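Local structure of DUF5624 domain-containing protein (Legionella pneumophila subsp. pneumophila, 4JX2) at residues G77-F82 with K257-F262; I83-Y88 with L101-P106; R94-K99 with G309-T314; R295-P300 with G327-R332. The protein is of unknown function, a putative secreted protein of the DUF5624 family that combines many helices with a small mixed beta sheet. All coordinates share one frame; numbering follows the deposited sequence.

Contact 1 of 4, residues G77-F82 with K257-F262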
# COMPACT_ATOMS: atom_id res chain seq x y z
N GLY A 77 -0.75 -14.51 22.30
CA GLY A 77 -1.15 -14.66 20.91
C GLY A 77 0.05 -14.90 20.01
O GLY A 77 1.16 -14.44 20.30
N GLN A 78 -0.19 -15.62 18.92
CA GLN A 78 0.85 -15.98 17.97
C GLN A 78 1.04 -14.93 16.90
O GLN A 78 0.10 -14.25 16.52
CB GLN A 78 0.53 -17.32 17.35
CG GLN A 78 0.87 -18.42 18.32
CD GLN A 78 -0.21 -19.44 18.38
OE1 GLN A 78 -1.41 -19.14 18.29
NE2 GLN A 78 0.22 -20.69 18.52
N LEU A 79 2.29 -14.78 16.45
CA LEU A 79 2.68 -13.86 15.40
C LEU A 79 2.67 -14.60 14.09
O LEU A 79 3.44 -15.56 13.93
CB LEU A 79 4.08 -13.29 15.69
CG LEU A 79 4.22 -11.90 16.32
CD1 LEU A 79 5.71 -11.52 16.43
CD2 LEU A 79 3.51 -10.82 15.50
N ILE A 80 1.78 -14.22 13.16
CA ILE A 80 1.68 -14.87 11.84
C ILE A 80 2.24 -13.86 10.85
O ILE A 80 1.63 -12.81 10.63
CB ILE A 80 0.24 -15.35 11.57
CG1 ILE A 80 -0.14 -16.41 12.64
CG2 ILE A 80 0.12 -15.93 10.16
CD1 ILE A 80 -1.53 -16.66 12.83
N LEU A 81 3.49 -14.12 10.34
CA LEU A 81 4.25 -13.19 9.50
C LEU A 81 4.50 -13.67 8.08
O LEU A 81 5.32 -14.58 7.86
CB LEU A 81 5.63 -12.88 10.14
CG LEU A 81 5.72 -12.53 11.63
CD1 LEU A 81 7.13 -12.62 12.09
CD2 LEU A 81 5.20 -11.15 11.90
N PHE A 82 3.84 -13.02 7.11
CA PHE A 82 4.03 -13.26 5.69
C PHE A 82 5.01 -12.22 5.23
O PHE A 82 4.62 -11.08 4.97
CB PHE A 82 2.70 -13.18 4.92
CG PHE A 82 1.71 -14.28 5.26
CD1 PHE A 82 0.77 -14.11 6.27
CD2 PHE A 82 1.68 -15.46 4.52
CE1 PHE A 82 -0.16 -15.11 6.56
CE2 PHE A 82 0.72 -16.44 4.79
CZ PHE A 82 -0.18 -16.27 5.82
N LYS A 257 -2.03 -12.53 15.59
CA LYS A 257 -1.57 -11.23 15.14
C LYS A 257 -0.96 -11.44 13.74
O LYS A 257 0.11 -12.03 13.65
CB LYS A 257 -0.55 -10.67 16.16
CG LYS A 257 -1.15 -10.46 17.54
CD LYS A 257 -0.12 -10.28 18.63
CE LYS A 257 -0.78 -9.79 19.90
NZ LYS A 257 0.18 -9.73 21.04
N VAL A 258 -1.69 -11.04 12.66
CA VAL A 258 -1.24 -11.29 11.28
C VAL A 258 -0.65 -10.02 10.66
O VAL A 258 -1.29 -8.96 10.66
CB VAL A 258 -2.35 -11.92 10.39
CG1 VAL A 258 -1.82 -12.29 9.02
CG2 VAL A 258 -2.94 -13.16 11.05
N ILE A 259 0.59 -10.17 10.14
CA ILE A 259 1.36 -9.14 9.44
C ILE A 259 1.63 -9.65 8.03
O ILE A 259 2.18 -10.75 7.86
CB ILE A 259 2.67 -8.77 10.19
CG1 ILE A 259 2.36 -7.94 11.46
CG2 ILE A 259 3.70 -8.06 9.25
CD1 ILE A 259 3.51 -7.83 12.40
N ILE A 260 1.23 -8.85 7.04
CA ILE A 260 1.44 -9.17 5.63
C ILE A 260 2.37 -8.11 5.01
O ILE A 260 2.02 -6.94 4.92
CB ILE A 260 0.11 -9.32 4.84
CG1 ILE A 260 -0.75 -10.48 5.42
CG2 ILE A 260 0.40 -9.50 3.34
CD1 ILE A 260 -2.17 -10.57 4.98
N ARG A 261 3.58 -8.56 4.63
CA ARG A 261 4.63 -7.80 3.93
C ARG A 261 5.14 -8.75 2.83
O ARG A 261 6.33 -9.01 2.69
CB ARG A 261 5.72 -7.34 4.92
CG ARG A 261 6.72 -6.36 4.31
CD ARG A 261 8.12 -6.78 4.70
NE ARG A 261 9.17 -5.95 4.11
CZ ARG A 261 9.79 -6.23 2.97
NH1 ARG A 261 9.46 -7.31 2.28
NH2 ARG A 261 10.73 -5.42 2.52
N PHE A 262 4.19 -9.33 2.10
CA PHE A 262 4.40 -10.30 1.05
C PHE A 262 4.69 -9.63 -0.30
O PHE A 262 3.92 -8.78 -0.77
CB PHE A 262 3.18 -11.20 0.95
CG PHE A 262 3.32 -12.33 -0.04
CD1 PHE A 262 3.86 -13.55 0.35
CD2 PHE A 262 2.85 -12.19 -1.34
CE1 PHE A 262 3.94 -14.60 -0.54
CE2 PHE A 262 2.96 -13.24 -2.25
CZ PHE A 262 3.48 -14.44 -1.84
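The F82 ring presents an edge to strand 257-262, with I259 O lying in the ring plane and V258 CG1 also at that edge, 4.1 Å from F82 CE1. I260 CG1 approaches the same ring obliquely, while L279 and V283 of helix 279-286 and L87 of strand 86-90 pack on F82. These strands run parallel at the heart of a five-stranded mixed sheet, 79-84 being its middle strand, and the chain between them is largely helical. Their backbones alternate as parallel neighbours do: I80 N binds K257 O at 2.8 Å and is almost straight (175°), and I80 O receives I259 N at 2.9 Å. F82 repeats the step, giving its N-H to I259 O and taking R261 N at 2.7 Å from F82 O. I80 and F82 share one face with V258 and I260; on the other, L81 and I259 lie side by side, L81 CD2 3.8 Å from I259 CD1, with V325 of helix 315-339 packing on I259 and Y90 of strand 86-90 on L81. K257, on this second face, runs extended beyond CG, and its buried ammonium is gripped by Q74 O, E76 O and N322 OD1. Where the pairing begins, K257 N lies almost on the extended C=O axis of Q78, 2.9 Å from Q78 O, its N-H bent off that line (153°).

Contact 2 of 4, residues I83-Y88 with L101-P106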
# COMPACT_ATOMS: atom_id res chain seq x y z
N ILE A 83 6.30 -12.57 5.26
CA ILE A 83 7.36 -11.62 4.93
C ILE A 83 8.11 -12.13 3.71
O ILE A 83 8.72 -13.21 3.76
CB ILE A 83 8.27 -11.35 6.16
CG1 ILE A 83 7.43 -10.67 7.29
CG2 ILE A 83 9.50 -10.48 5.76
CD1 ILE A 83 8.08 -10.46 8.58
N ASN A 84 8.06 -11.32 2.62
CA ASN A 84 8.66 -11.56 1.31
C ASN A 84 7.95 -12.73 0.64
O ASN A 84 6.87 -12.52 0.11
CB ASN A 84 10.18 -11.75 1.39
CG ASN A 84 10.93 -10.46 1.59
OD1 ASN A 84 10.61 -9.43 0.99
ND2 ASN A 84 11.97 -10.50 2.41
N SER A 85 8.51 -13.97 0.69
CA SER A 85 7.84 -15.15 0.10
C SER A 85 7.48 -16.21 1.16
O SER A 85 6.75 -17.15 0.86
CB SER A 85 8.73 -15.77 -0.98
OG SER A 85 9.04 -14.85 -2.00
N THR A 86 7.99 -16.04 2.39
CA THR A 86 7.84 -17.02 3.45
C THR A 86 6.81 -16.63 4.50
O THR A 86 6.67 -15.46 4.85
CB THR A 86 9.21 -17.23 4.13
OG1 THR A 86 10.19 -17.51 3.12
CG2 THR A 86 9.23 -18.35 5.18
N LEU A 87 6.11 -17.65 5.04
CA LEU A 87 5.25 -17.54 6.20
C LEU A 87 6.03 -17.98 7.42
O LEU A 87 6.57 -19.10 7.43
CB LEU A 87 3.95 -18.35 6.09
CG LEU A 87 3.12 -18.39 7.41
CD1 LEU A 87 2.74 -16.99 7.90
CD2 LEU A 87 1.89 -19.20 7.27
N TYR A 88 6.09 -17.13 8.46
CA TYR A 88 6.70 -17.46 9.76
C TYR A 88 5.66 -17.36 10.86
O TYR A 88 4.94 -16.36 10.94
CB TYR A 88 7.88 -16.56 10.11
CG TYR A 88 8.89 -16.34 9.01
CD1 TYR A 88 8.71 -15.32 8.07
CD2 TYR A 88 10.07 -17.07 8.96
CE1 TYR A 88 9.66 -15.07 7.08
CE2 TYR A 88 11.03 -16.83 7.97
CZ TYR A 88 10.82 -15.83 7.04
OH TYR A 88 11.74 -15.61 6.04
N LEU A 101 7.52 -21.49 2.66
CA LEU A 101 7.50 -20.66 1.47
C LEU A 101 6.12 -20.71 0.78
O LEU A 101 5.63 -21.79 0.45
CB LEU A 101 8.61 -21.09 0.51
CG LEU A 101 9.97 -20.48 0.81
CD1 LEU A 101 11.06 -21.38 0.36
CD2 LEU A 101 10.08 -19.10 0.18
N MSE A 102 5.50 -19.54 0.58
CA MSE A 102 4.16 -19.40 -0.02
C MSE A 102 4.22 -19.32 -1.56
O MSE A 102 3.20 -19.39 -2.25
CB MSE A 102 3.43 -18.19 0.61
CG MSE A 102 2.97 -18.46 2.03
SE MSE A 102 1.67 -19.97 2.13
CE MSE A 102 2.79 -21.46 2.26
N ARG A 103 5.45 -19.17 -2.08
CA ARG A 103 5.85 -19.09 -3.49
C ARG A 103 7.34 -19.39 -3.55
O ARG A 103 8.05 -19.13 -2.58
CB ARG A 103 5.51 -17.72 -4.16
CG ARG A 103 6.05 -16.50 -3.43
CD ARG A 103 5.93 -15.22 -4.24
NE ARG A 103 7.04 -15.07 -5.17
CZ ARG A 103 6.92 -15.10 -6.49
NH1 ARG A 103 5.72 -15.26 -7.05
NH2 ARG A 103 7.98 -14.96 -7.27
N THR A 104 7.80 -19.97 -4.67
CA THR A 104 9.20 -20.31 -4.96
C THR A 104 9.75 -21.38 -3.98
O THR A 104 10.96 -21.37 -3.66
CB THR A 104 10.12 -19.04 -5.05
OG1 THR A 104 10.36 -18.49 -3.74
CG2 THR A 104 9.60 -17.99 -6.03
N ALA A 105 8.88 -22.29 -3.50
CA ALA A 105 9.33 -23.40 -2.65
C ALA A 105 10.15 -24.36 -3.51
O ALA A 105 9.66 -24.78 -4.57
CB ALA A 105 8.14 -24.12 -2.03
N PRO A 106 11.42 -24.64 -3.17
CA PRO A 106 12.22 -25.52 -4.03
C PRO A 106 11.58 -26.89 -4.23
O PRO A 106 11.00 -27.43 -3.29
CB PRO A 106 13.56 -25.64 -3.29
CG PRO A 106 13.25 -25.24 -1.88
CD PRO A 106 12.18 -24.20 -1.98
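One backbone bond joins the two segments: M102 N donates to S85 O at 2.7 Å, nearly along the carbonyl axis. Side chains gather around it. S85 CB touches two side chains, 3.7 Å from R103 CG and 3.8 Å from L101 CD2, and S85 OG lies at the edge of the R103 guanidinium, in its plane, without being hydrogen-bonded to it. From the next residue T86 OG1, placed beside its own backbone N (chi1 -52°), meets the same L101 CD2 as the two side chains cross obliquely. Deeper in, L87 CB touches CG of selenomethionine M102, whose chain folds back at chi2 and chi3 and also packs on F82 and F262. In the second shell the T86 methyl CG2 lies 3.5 Å above one face of the Y88 ring, toward its rim. T104 OG1 donates to R103 O from above the carbonyl plane, and M102 O takes a bond from S238 OG. R103 NH2 binds a triethylene glycol, probably from the crystallisation liquor. Backbone bonds in both directions between I83 and T86 close the turn that carries the S85 carbonyl, N84 taking the positive phi (67°) of a type II' turn. This is the tight turn of a two-residue beta hairpin, 79-84 with 86-90, and the antiparallel T86-L101 pair extends it to the end of strand 96-101, making a three-stranded meander.

Contact 3 of 4, residues R94-K99 with G309-T314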
# COMPACT_ATOMS: atom_id res chain seq x y z
N ARG A 94 8.74 -16.40 21.76
CA ARG A 94 9.63 -16.02 20.65
C ARG A 94 10.18 -17.23 19.89
O ARG A 94 11.15 -17.08 19.14
CB ARG A 94 10.81 -15.15 21.14
CG ARG A 94 10.38 -13.90 21.89
CD ARG A 94 11.55 -13.07 22.35
NE ARG A 94 12.15 -13.60 23.58
CZ ARG A 94 13.35 -14.17 23.65
NH1 ARG A 94 14.10 -14.30 22.56
NH2 ARG A 94 13.80 -14.63 24.80
N GLN A 95 9.56 -18.42 20.06
CA GLN A 95 9.99 -19.67 19.41
C GLN A 95 9.27 -19.88 18.07
O GLN A 95 8.05 -19.67 17.97
CB GLN A 95 9.75 -20.89 20.32
CG GLN A 95 10.48 -20.85 21.68
CD GLN A 95 11.98 -20.68 21.60
OE1 GLN A 95 12.55 -19.71 22.12
NE2 GLN A 95 12.67 -21.63 20.96
N LEU A 96 10.05 -20.32 17.06
CA LEU A 96 9.55 -20.62 15.71
C LEU A 96 8.68 -21.89 15.72
O LEU A 96 9.13 -22.95 16.17
CB LEU A 96 10.74 -20.79 14.75
CG LEU A 96 10.45 -21.02 13.28
CD1 LEU A 96 9.79 -19.79 12.61
CD2 LEU A 96 11.71 -21.35 12.56
N LYS A 97 7.43 -21.75 15.26
CA LYS A 97 6.49 -22.87 15.23
C LYS A 97 6.33 -23.39 13.81
O LYS A 97 6.13 -24.60 13.62
CB LYS A 97 5.12 -22.47 15.83
CG LYS A 97 5.15 -22.10 17.33
CD LYS A 97 5.76 -23.18 18.26
CE LYS A 97 5.01 -24.50 18.33
NZ LYS A 97 5.86 -25.60 18.87
N LEU A 98 6.47 -22.49 12.81
CA LEU A 98 6.32 -22.80 11.38
C LEU A 98 7.12 -21.81 10.53
O LEU A 98 7.15 -20.62 10.83
CB LEU A 98 4.82 -22.74 11.01
CG LEU A 98 4.39 -23.17 9.60
CD1 LEU A 98 3.08 -23.92 9.65
CD2 LEU A 98 4.29 -21.97 8.64
N LYS A 99 7.73 -22.32 9.45
CA LYS A 99 8.47 -21.57 8.43
C LYS A 99 8.15 -22.26 7.11
O LYS A 99 8.56 -23.39 6.90
CB LYS A 99 9.98 -21.50 8.73
CG LYS A 99 10.80 -20.79 7.66
CD LYS A 99 12.17 -20.37 8.19
CE LYS A 99 13.32 -21.10 7.53
NZ LYS A 99 14.64 -20.58 7.98
N GLY A 309 13.35 -15.94 10.93
CA GLY A 309 13.64 -17.26 10.39
C GLY A 309 14.43 -18.15 11.32
O GLY A 309 14.47 -19.36 11.11
N ALA A 310 15.06 -17.55 12.36
CA ALA A 310 15.82 -18.28 13.38
C ALA A 310 14.85 -19.06 14.28
O ALA A 310 13.65 -18.74 14.32
CB ALA A 310 16.66 -17.32 14.20
N GLN A 311 15.36 -20.07 15.02
CA GLN A 311 14.53 -20.85 15.93
C GLN A 311 13.94 -19.94 17.01
O GLN A 311 12.78 -20.12 17.41
CB GLN A 311 15.33 -22.02 16.53
CG GLN A 311 14.48 -23.09 17.27
CD GLN A 311 13.17 -23.47 16.59
OE1 GLN A 311 13.13 -23.80 15.39
NE2 GLN A 311 12.08 -23.45 17.35
N GLU A 312 14.71 -18.91 17.41
CA GLU A 312 14.29 -17.93 18.38
C GLU A 312 14.48 -16.52 17.82
O GLU A 312 15.58 -16.15 17.37
CB GLU A 312 15.07 -18.10 19.69
CG GLU A 312 14.53 -17.27 20.84
CD GLU A 312 15.42 -17.22 22.07
OE1 GLU A 312 16.51 -16.62 21.99
OE2 GLU A 312 14.97 -17.71 23.13
N LEU A 313 13.41 -15.72 17.88
CA LEU A 313 13.42 -14.31 17.50
C LEU A 313 14.07 -13.55 18.67
O LEU A 313 13.82 -13.91 19.82
CB LEU A 313 11.95 -13.86 17.27
CG LEU A 313 11.55 -13.00 16.06
CD1 LEU A 313 12.07 -13.53 14.76
CD2 LEU A 313 10.04 -12.90 15.96
N THR A 314 14.93 -12.55 18.42
CA THR A 314 15.53 -11.81 19.55
C THR A 314 14.42 -11.00 20.23
O THR A 314 13.42 -10.71 19.59
CB THR A 314 16.70 -10.91 19.11
OG1 THR A 314 16.22 -9.82 18.32
CG2 THR A 314 17.79 -11.66 18.39
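R94 NH1 has three partners: L313 O, E312 OE1 and a bound sulfate that probably comes from the crystallisation liquor. The bond to L313 O, 2.8 Å from R94 NH1, lies within 6° of the guanidinium plane and nearly along the carbonyl axis, whereas the salt bridge to E312 OE1 is longer, at 3.4 Å from R94 NH1. E312 reaches the arginine with its chain extended beyond CG, its carboxylate turned 50° from the guanidinium. Along the backbone, R94 O accepts L313 N at 2.9 Å, and L96 N donates to Q311 O at 2.8 Å. These two bonds flank the single bridge between Q95 and E312, by which the loop before helix 315-339 docks along the start of edge strand 96-101 of the mixed sheet. Toward strand 86-90 the same strand carries a classic beta bulge, K97 and L98 both facing I89. Q311, bent at chi2, curls back so that NE2 meets a lone pair of L96 O at 3.2 Å. L96 CB lies against the carbonyls of Q311 and A310, while G309 N and A310 O are both held by Y90 OH. K99, with CG anti to the backbone N (chi1 177°) and the chain bent at chi3, ends in a weak bond from its NZ to G309 O.

Contact 4 of 4, residues R295-P300 with G327-R332. With SO4 (sulfate ion), chain P.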
# COMPACT_ATOMS: atom_id res chain seq x y z
N ARG A 295 -7.48 -7.67 12.71
CA ARG A 295 -6.27 -8.18 13.34
C ARG A 295 -5.21 -8.55 12.28
O ARG A 295 -4.10 -8.99 12.64
CB ARG A 295 -6.62 -9.38 14.23
CG ARG A 295 -7.50 -8.99 15.41
CD ARG A 295 -7.68 -10.09 16.42
NE ARG A 295 -6.42 -10.45 17.07
CZ ARG A 295 -5.95 -9.87 18.17
NH1 ARG A 295 -6.65 -8.91 18.77
NH2 ARG A 295 -4.80 -10.25 18.69
N ILE A 296 -5.54 -8.31 10.98
CA ILE A 296 -4.72 -8.55 9.79
C ILE A 296 -4.25 -7.21 9.25
O ILE A 296 -5.06 -6.43 8.76
CB ILE A 296 -5.51 -9.36 8.72
CG1 ILE A 296 -6.03 -10.70 9.28
CG2 ILE A 296 -4.65 -9.56 7.47
CD1 ILE A 296 -7.23 -11.24 8.59
N TYR A 297 -2.93 -6.94 9.32
CA TYR A 297 -2.39 -5.66 8.85
C TYR A 297 -1.41 -5.88 7.72
O TYR A 297 -0.53 -6.73 7.83
CB TYR A 297 -1.72 -4.87 10.01
CG TYR A 297 -2.70 -4.43 11.08
CD1 TYR A 297 -3.58 -3.37 10.86
CD2 TYR A 297 -2.77 -5.09 12.30
CE1 TYR A 297 -4.51 -2.99 11.83
CE2 TYR A 297 -3.69 -4.72 13.28
CZ TYR A 297 -4.55 -3.66 13.04
OH TYR A 297 -5.47 -3.30 13.99
N ILE A 298 -1.58 -5.14 6.61
CA ILE A 298 -0.66 -5.16 5.49
C ILE A 298 0.30 -4.03 5.76
O ILE A 298 -0.12 -2.87 5.72
CB ILE A 298 -1.35 -5.10 4.10
CG1 ILE A 298 -2.35 -6.28 3.93
CG2 ILE A 298 -0.27 -5.11 2.98
CD1 ILE A 298 -3.19 -6.20 2.80
N THR A 299 1.55 -4.36 6.12
CA THR A 299 2.57 -3.39 6.51
C THR A 299 3.74 -3.44 5.50
O THR A 299 4.80 -3.98 5.84
CB THR A 299 3.01 -3.67 7.96
OG1 THR A 299 3.53 -4.99 8.03
CG2 THR A 299 1.87 -3.49 8.97
N PRO A 300 3.60 -2.83 4.29
CA PRO A 300 4.67 -2.95 3.29
C PRO A 300 6.02 -2.33 3.68
O PRO A 300 7.06 -2.73 3.13
CB PRO A 300 4.08 -2.26 2.06
CG PRO A 300 2.60 -2.42 2.24
CD PRO A 300 2.43 -2.15 3.71
N GLY A 327 1.13 -4.00 17.19
CA GLY A 327 0.60 -3.30 18.37
C GLY A 327 0.17 -1.86 18.14
O GLY A 327 -0.91 -1.47 18.58
N ALA A 328 1.03 -1.07 17.47
CA ALA A 328 0.78 0.35 17.17
C ALA A 328 -0.47 0.51 16.26
O ALA A 328 -1.32 1.36 16.57
CB ALA A 328 2.00 0.96 16.51
N ARG A 329 -0.61 -0.35 15.21
CA ARG A 329 -1.78 -0.29 14.30
C ARG A 329 -3.04 -0.60 15.07
O ARG A 329 -4.04 0.11 14.93
CB ARG A 329 -1.66 -1.22 13.09
CG ARG A 329 -0.27 -1.37 12.47
CD ARG A 329 0.16 -0.32 11.47
NE ARG A 329 0.47 0.99 12.05
CZ ARG A 329 1.64 1.33 12.58
NH1 ARG A 329 2.63 0.45 12.64
NH2 ARG A 329 1.82 2.56 13.07
N HIS A 330 -2.99 -1.62 15.93
CA HIS A 330 -4.12 -2.01 16.74
C HIS A 330 -4.48 -0.98 17.82
O HIS A 330 -5.66 -0.75 18.09
CB HIS A 330 -3.84 -3.35 17.38
CG HIS A 330 -5.09 -4.11 17.68
ND1 HIS A 330 -5.93 -4.58 16.67
CD2 HIS A 330 -5.59 -4.49 18.89
CE1 HIS A 330 -6.91 -5.22 17.29
NE2 HIS A 330 -6.74 -5.20 18.62
N ASN A 331 -3.46 -0.35 18.44
CA ASN A 331 -3.66 0.64 19.49
C ASN A 331 -4.30 1.91 18.94
O ASN A 331 -5.16 2.47 19.62
CB ASN A 331 -2.36 0.96 20.21
CG ASN A 331 -2.24 0.24 21.54
OD1 ASN A 331 -1.53 -0.75 21.70
ND2 ASN A 331 -2.99 0.71 22.51
N ARG A 332 -3.94 2.33 17.71
CA ARG A 332 -4.54 3.48 17.04
C ARG A 332 -6.08 3.25 16.77
O ARG A 332 -6.84 4.21 16.91
CB ARG A 332 -3.79 3.83 15.75
CG ARG A 332 -2.55 4.64 16.02
CD ARG A 332 -1.57 4.53 14.87
NE ARG A 332 -1.90 5.43 13.76
CZ ARG A 332 -1.26 6.56 13.50
NH1 ARG A 332 -0.24 6.95 14.25
NH2 ARG A 332 -1.62 7.31 12.46
S SO4 P . 0.72 9.38 10.91
O1 SO4 P . 0.93 10.71 10.38
O2 SO4 P . 0.67 9.43 12.37
O3 SO4 P . -0.55 8.87 10.39
O4 SO4 P . 1.84 8.54 10.47
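Y297 keeps CG beside its backbone N (chi1 -65°), sending its ring toward helix 315-339, while H330 turns CG anti to its own N (chi1 -153°) and so brings ND1 to the phenol. The helix thereby packs against strand 296-298, an outermost strand of the mixed sheet. Over the Y297 ring sits R329 CB, 3.6 Å from the centroid of that ring and almost straight above it, a CH-pi contact over the middle of one face. R329 then bends at both chi2 and chi3, leading its guanidinium off toward S269 of the second subunit. Y297 OH and H330 ND1 are hydrogen-bonded at 3.0 Å, and either could be the donor; R333 NE gives the same hydroxyl a further bond. W326 braces the group, stacking on H330, meeting Y297 edge-to-face and donating NE1 to R295 O. R295 NH1 comes to 3.7 Å from H330 NE2 with the two planes 72° apart, a positive charge that may disfavour a protonated imidazole, whereas D294, which H330 also touches, may favour one. The arginine is fixed chiefly through NE, which binds A256 O. One helical turn on from R329, R332 reaches a sulfate, probably from the crystallisation liquor, that is also bound by N267 and L384 of the second subunit. R332 NH1 and NH2 both donate to SO4 O2, NH2 at 3.1 Å.

All four contacts involve one mixed sheet: contacts 1 and 2 pair its strands, contacts 3 and 4 bring a loop and a helix to its outermost strands. Contact 1 is central: L81 O meets Y88 N of contact 2 at 2.7 Å, and on the other side I260 N meets Y297 O of contact 4 at 2.9 Å, with centres about 13 and 10 Å away. Contacts 3 and 4 lie at opposite edges, centres about 21 Å apart, yet the loop of contact 3 leads into the helix of contact 4. Contacts 2 and 3 touch where Y88 CE2 comes to 3.6 Å from G309 CA. Contacts 1 and 4 both reach the second subunit; no active site is known.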